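PDB 5C5G: spherulin-4 from Aspergillus clavatus, which is a glycoside hydrolase with a (beta/alpha) barrel fold that probably acts on galactosaminogalactan, a fungal polysaccharide. Local coordinates for residues A[116-121]-A[151-156]; A[124-129]-A[159-164]. One frame throughout, in Å; residues are numbered along the deposited sequence.

Contact 1: A[116-121]-A[151-156]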
loop_
_atom_site.group_PDB
_atom_site.type_symbol
_atom_site.label_atom_id
_atom_site.label_comp_id
_atom_site.label_asym_id
_atom_site.label_seq_id
_atom_site.Cartn_x
_atom_site.Cartn_y
_atom_site.Cartn_z
ATOM N N ASP A 116 -9.415 -0.890 -1.378
ATOM C CA ASP A 116 -9.703 -0.073 -0.208
ATOM C C ASP A 116 -11.051 -0.429 0.389
ATOM O O ASP A 116 -11.960 -0.913 -0.293
ATOM C CB ASP A 116 -9.640 1.408 -0.561
ATOM C CG ASP A 116 -9.359 2.292 0.635
ATOM O OD1 ASP A 116 -8.919 1.791 1.700
ATOM O OD2 ASP A 116 -9.589 3.504 0.529
ATOM N N GLU A 117 -11.142 -0.211 1.686
ATOM C CA GLU A 117 -12.380 -0.360 2.447
ATOM C C GLU A 117 -12.902 -1.777 2.430
ATOM O O GLU A 117 -14.094 -2.007 2.267
ATOM C CB GLU A 117 -13.478 0.563 1.908
ATOM C CG GLU A 117 -13.063 2.003 1.721
ATOM C CD GLU A 117 -13.986 2.771 0.766
ATOM O OE1 GLU A 117 -14.434 2.209 -0.275
ATOM O OE2 GLU A 117 -14.252 3.950 1.061
ATOM N N THR A 118 -12.044 -2.753 2.611
ATOM C CA THR A 118 -12.538 -4.113 2.752
ATOM C C THR A 118 -13.134 -4.260 4.163
ATOM O O THR A 118 -12.750 -3.557 5.091
ATOM C CB THR A 118 -11.427 -5.132 2.510
ATOM O OG1 THR A 118 -10.331 -4.848 3.383
ATOM C CG2 THR A 118 -10.968 -5.081 1.060
ATOM N N PRO A 119 -14.115 -5.151 4.336
ATOM C CA PRO A 119 -14.795 -5.260 5.627
ATOM C C PRO A 119 -13.983 -5.984 6.683
ATOM O O PRO A 119 -13.097 -6.775 6.345
ATOM C CB PRO A 119 -16.069 -6.044 5.300
ATOM C CG PRO A 119 -15.847 -6.635 3.999
ATOM C CD PRO A 119 -14.762 -5.943 3.282
ATOM N N GLN A 120 -14.266 -5.673 7.933
ATOM C CA GLN A 120 -13.673 -6.374 9.064
ATOM C C GLN A 120 -14.456 -7.595 9.451
ATOM O O GLN A 120 -13.880 -8.588 9.881
ATOM C CB GLN A 120 -13.650 -5.479 10.296
ATOM C CG GLN A 120 -12.574 -4.435 10.330
ATOM C CD GLN A 120 -12.720 -3.580 11.565
ATOM O OE1 GLN A 120 -13.470 -2.606 11.561
ATOM N NE2 GLN A 120 -12.055 -3.971 12.650
ATOM N N GLN A 121 -15.777 -7.515 9.386
ATOM C CA GLN A 121 -16.610 -8.565 9.932
ATOM C C GLN A 121 -16.634 -9.779 9.015
ATOM O O GLN A 121 -16.769 -9.652 7.808
ATOM C CB GLN A 121 -18.040 -8.050 10.159
ATOM C CG GLN A 121 -18.110 -6.721 10.916
ATOM C CD GLN A 121 -19.530 -6.296 11.268
ATOM O OE1 GLN A 121 -20.488 -7.043 11.060
ATOM N NE2 GLN A 121 -19.669 -5.084 11.804
ATOM N N HIS A 151 -5.388 -5.689 0.662
ATOM C CA HIS A 151 -6.648 -5.233 1.222
ATOM C C HIS A 151 -6.396 -4.159 2.247
ATOM O O HIS A 151 -5.438 -4.259 3.018
ATOM C CB HIS A 151 -7.345 -6.382 1.946
ATOM C CG HIS A 151 -7.883 -7.432 1.040
ATOM N ND1 HIS A 151 -8.445 -8.592 1.514
ATOM C CD2 HIS A 151 -7.956 -7.493 -0.310
ATOM C CE1 HIS A 151 -8.849 -9.326 0.490
ATOM N NE2 HIS A 151 -8.560 -8.685 -0.625
ATOM N N ASN A 152 -7.274 -3.172 2.314
ATOM C CA ASN A 152 -7.235 -2.177 3.385
ATOM C C ASN A 152 -8.541 -2.078 4.167
ATOM O O ASN A 152 -9.392 -1.243 3.878
ATOM C CB ASN A 152 -6.887 -0.793 2.878
ATOM C CG ASN A 152 -6.712 0.187 4.022
ATOM O OD1 ASN A 152 -6.539 -0.209 5.183
ATOM N ND2 ASN A 152 -6.813 1.476 3.723
ATOM N N PRO A 153 -8.676 -2.909 5.201
ATOM C CA PRO A 153 -9.807 -2.749 6.110
ATOM C C PRO A 153 -9.578 -1.608 7.083
ATOM O O PRO A 153 -10.525 -1.203 7.756
ATOM C CB PRO A 153 -9.852 -4.093 6.853
ATOM C CG PRO A 153 -8.451 -4.609 6.779
ATOM C CD PRO A 153 -7.923 -4.150 5.451
ATOM N N GLY A 154 -8.354 -1.110 7.175
ATOM C CA GLY A 154 -8.046 0.016 8.037
ATOM C C GLY A 154 -8.125 -0.306 9.518
ATOM O O GLY A 154 -8.201 0.608 10.347
ATOM N N ALA A 155 -8.101 -1.592 9.850
ATOM C CA ALA A 155 -8.326 -2.102 11.193
ATOM C C ALA A 155 -8.210 -3.612 11.072
ATOM O O ALA A 155 -8.047 -4.133 9.965
ATOM C CB ALA A 155 -9.704 -1.697 11.705
ATOM N N ILE A 156 -8.264 -4.332 12.182
ATOM C CA ILE A 156 -8.040 -5.762 12.116
ATOM C C ILE A 156 -9.292 -6.492 11.633
ATOM O O ILE A 156 -10.330 -6.408 12.281
ATOM C CB ILE A 156 -7.623 -6.315 13.490
ATOM C CG1 ILE A 156 -6.282 -5.703 13.929
ATOM C CG2 ILE A 156 -7.478 -7.840 13.408
ATOM C CD1 ILE A 156 -5.979 -5.925 15.397
HETATM O O HOH W 1 -13.050 -2.229 7.519
#
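Asp116 and Asn152 both turn CG anti to the backbone N (chi1 -174° in Asn152), which sends the two CG atoms the same way. Their carboxylate and amide planes are only 12° apart. Asn152 ND2 lies 2.9 Å from Asp116 OD1, a weak, bent bond; the same nitrogen also donates to Glu172, while Asp116 OD2 is bonded to Tyr76 OH. Asparagine suits this place with two N-H groups, one for Asp116 and one for Glu172.

Just past the parallel bridge of Asp116 with Asn152, where strand 112-116 ends, Asn152 O receives weak bonds from Glu117 N (3.0 Å) and Thr118 N. Threonine suits its place by having two branches: OG1 packs 3.2 Å from Pro153 CD, and the methyl CG2 sits over a face of the His151 ring, offset toward its rim. A water bridges Thr118 O and Pro153 O. Farther out, Gln120 is long enough to reach Ile156 O, to which its NE2 bonds almost straight (3.0 Å, 173°) from above the carbonyl plane; Ala155 CB lies 3.4 Å from NE2.

Neighbouring strands thus end at the C-terminal mouth of a TIM barrel, where Asp116, Tyr76 and Glu172 belong to the N-acetyl-D-galactosamine site.

Contact 2: A[124-129]-A[159-164]; sequences ADILAY and SRYLST
Leu127 and Ile126, in the first turn of helix 124-139, pack against Tyr161 in the loop between strands 148-152 and 167-172, on the outer layer of the (beta/alpha) barrel. The contact between the two segments is apolar. Leu127 has CG anti to its backbone N (chi1 179°), and beyond it CD1 reaches the rim of the Tyr161 ring, 3.9 Å from CD1 of the tyrosine and in the ring plane. The ring also brings its edge to the helix backbone, with Tyr161 CE1 3.9 Å from Leu127 CA. Ile126 meets the phenol end: its CG2 comes within 3.2 Å of Tyr161 OH, with Tyr161 CZ as its nearest ring carbon. Branched aliphatic chains suit these places, offering methyl groups to a ring and to the loop beyond it; Leu127 CD1 also touches Thr164 CG2 at 3.7 Å.

Among the polar groups, Tyr161 OH is bonded to Gln121 O and to Asp123 N, just ahead of the helix, which suits a tyrosine here: its ring packs while its hydroxyl ties the loop to the helix start. Arg160 forms a salt bridge with Asp158 and a cation-pi contact with Tyr122. Within the loop, Tyr161 O accepts from Thr164 N and also from Thr164 OG1, the latter 2.7 Å away, in the carbonyl plane and on a lone pair.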
loop_
_atom_site.group_PDB
_atom_site.type_symbol
_atom_site.label_atom_id
_atom_site.label_comp_id
_atom_site.label_asym_id
_atom_site.label_seq_id
_atom_site.Cartn_x
_atom_site.Cartn_y
_atom_site.Cartn_z
ATOM N N ALA A 124 -19.708 -15.241 5.139
ATOM C CA ALA A 124 -19.350 -16.163 4.060
ATOM C C ALA A 124 -19.514 -15.542 2.678
ATOM O O ALA A 124 -18.709 -15.820 1.772
ATOM C CB ALA A 124 -20.173 -17.446 4.163
ATOM N N ASP A 125 -20.517 -14.681 2.516
ATOM C CA ASP A 125 -20.752 -14.045 1.217
ATOM C C ASP A 125 -19.652 -13.034 0.931
ATOM O O ASP A 125 -19.236 -12.838 -0.213
ATOM C CB ASP A 125 -22.102 -13.322 1.167
ATOM C CG ASP A 125 -23.280 -14.269 1.128
ATOM O OD1 ASP A 125 -23.062 -15.492 1.031
ATOM O OD2 ASP A 125 -24.428 -13.775 1.183
ATOM N N ILE A 126 -19.191 -12.351 1.973
ATOM C CA ILE A 126 -18.097 -11.414 1.807
ATOM C C ILE A 126 -16.819 -12.161 1.453
ATOM O O ILE A 126 -16.072 -11.745 0.575
ATOM C CB ILE A 126 -17.871 -10.567 3.063
ATOM C CG1 ILE A 126 -19.087 -9.666 3.290
ATOM C CG2 ILE A 126 -16.601 -9.746 2.943
ATOM C CD1 ILE A 126 -19.067 -8.906 4.595
ATOM N N LEU A 127 -16.562 -13.270 2.136
ATOM C CA LEU A 127 -15.393 -14.069 1.803
ATOM C C LEU A 127 -15.430 -14.479 0.327
ATOM O O LEU A 127 -14.433 -14.389 -0.368
ATOM C CB LEU A 127 -15.298 -15.299 2.705
ATOM C CG LEU A 127 -14.103 -16.208 2.414
ATOM C CD1 LEU A 127 -12.772 -15.515 2.670
ATOM C CD2 LEU A 127 -14.194 -17.494 3.219
ATOM N N ALA A 128 -16.589 -14.915 -0.163
ATOM C CA ALA A 128 -16.723 -15.310 -1.560
ATOM C C ALA A 128 -16.450 -14.145 -2.517
ATOM O O ALA A 128 -15.811 -14.308 -3.564
ATOM C CB ALA A 128 -18.120 -15.899 -1.813
ATOM N N TYR A 129 -16.915 -12.963 -2.142
ATOM C CA TYR A 129 -16.695 -11.748 -2.919
ATOM C C TYR A 129 -15.216 -11.438 -2.984
ATOM O O TYR A 129 -14.680 -11.190 -4.071
ATOM C CB TYR A 129 -17.470 -10.615 -2.253
ATOM C CG TYR A 129 -17.359 -9.180 -2.749
ATOM C CD1 TYR A 129 -16.305 -8.366 -2.367
ATOM C CD2 TYR A 129 -18.387 -8.604 -3.480
ATOM C CE1 TYR A 129 -16.250 -7.042 -2.755
ATOM C CE2 TYR A 129 -18.340 -7.276 -3.867
ATOM C CZ TYR A 129 -17.270 -6.506 -3.496
ATOM O OH TYR A 129 -17.227 -5.183 -3.843
ATOM N N SER A 159 -9.590 -13.071 10.826
ATOM C CA SER A 159 -8.367 -13.640 10.301
ATOM C C SER A 159 -8.605 -14.466 9.048
ATOM O O SER A 159 -7.673 -14.640 8.272
ATOM C CB SER A 159 -7.672 -14.496 11.362
ATOM O OG SER A 159 -8.479 -15.587 11.756
ATOM N N ARG A 160 -9.820 -14.955 8.834
ATOM C CA ARG A 160 -10.107 -15.750 7.647
ATOM C C ARG A 160 -9.955 -14.953 6.367
ATOM O O ARG A 160 -9.802 -15.539 5.281
ATOM C CB ARG A 160 -11.501 -16.367 7.737
ATOM C CG ARG A 160 -11.568 -17.521 8.713
ATOM C CD ARG A 160 -12.998 -17.892 9.048
ATOM N NE ARG A 160 -13.557 -16.953 10.010
ATOM C CZ ARG A 160 -14.715 -17.133 10.639
ATOM N NH1 ARG A 160 -15.128 -16.223 11.502
ATOM N NH2 ARG A 160 -15.446 -18.226 10.426
ATOM N N TYR A 161 -9.969 -13.634 6.450
ATOM C CA TYR A 161 -9.754 -12.830 5.258
ATOM C C TYR A 161 -8.281 -12.700 4.872
ATOM O O TYR A 161 -7.969 -12.397 3.723
ATOM C CB TYR A 161 -10.350 -11.443 5.468
ATOM C CG TYR A 161 -11.863 -11.391 5.566
ATOM C CD1 TYR A 161 -12.667 -12.223 4.806
ATOM C CD2 TYR A 161 -12.493 -10.478 6.393
ATOM C CE1 TYR A 161 -14.049 -12.158 4.886
ATOM C CE2 TYR A 161 -13.891 -10.412 6.474
ATOM C CZ TYR A 161 -14.654 -11.265 5.728
ATOM O OH TYR A 161 -16.015 -11.200 5.781
ATOM N N LEU A 162 -7.366 -12.919 5.809
ATOM C CA LEU A 162 -5.967 -12.613 5.548
ATOM C C LEU A 162 -5.393 -13.429 4.403
ATOM O O LEU A 162 -4.557 -12.932 3.647
ATOM C CB LEU A 162 -5.125 -12.824 6.795
ATOM C CG LEU A 162 -5.459 -11.887 7.946
ATOM C CD1 LEU A 162 -4.667 -12.284 9.183
ATOM C CD2 LEU A 162 -5.210 -10.418 7.628
ATOM N N SER A 163 -5.820 -14.671 4.256
ATOM C CA SER A 163 -5.223 -15.526 3.232
ATOM C C SER A 163 -5.757 -15.209 1.831
ATOM O O SER A 163 -5.235 -15.744 0.848
ATOM C CB SER A 163 -5.419 -16.997 3.568
ATOM O OG SER A 163 -6.787 -17.305 3.553
ATOM N N THR A 164 -6.753 -14.336 1.721
ATOM C CA THR A 164 -7.265 -13.930 0.411
ATOM C C THR A 164 -6.459 -12.805 -0.233
ATOM O O THR A 164 -6.681 -12.460 -1.395
ATOM C CB THR A 164 -8.752 -13.520 0.479
ATOM O OG1 THR A 164 -8.932 -12.291 1.196
ATOM C CG2 THR A 164 -9.549 -14.603 1.147
#

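Overall arrangement
Both contacts join the same successive parts of the barrel, the region from the end of strand 112-116 into helix 124-139 and the region following strand 148-152, and their centres are about 11 Å apart. Contact 1, its centre about 13 Å from that of the molecule, lies at the sugar-binding mouth and combines polar bonds and a bridging water with packing of Thr118 on Pro153 and His151. Contact 2, about 19 Å out and away from the annotated site, brings methyl groups against a ring edge. Each is partly buried. They also touch directly: Pro119 CG packs on Ile126 CG2 at 3.4 Å, and His151 lies against Thr164.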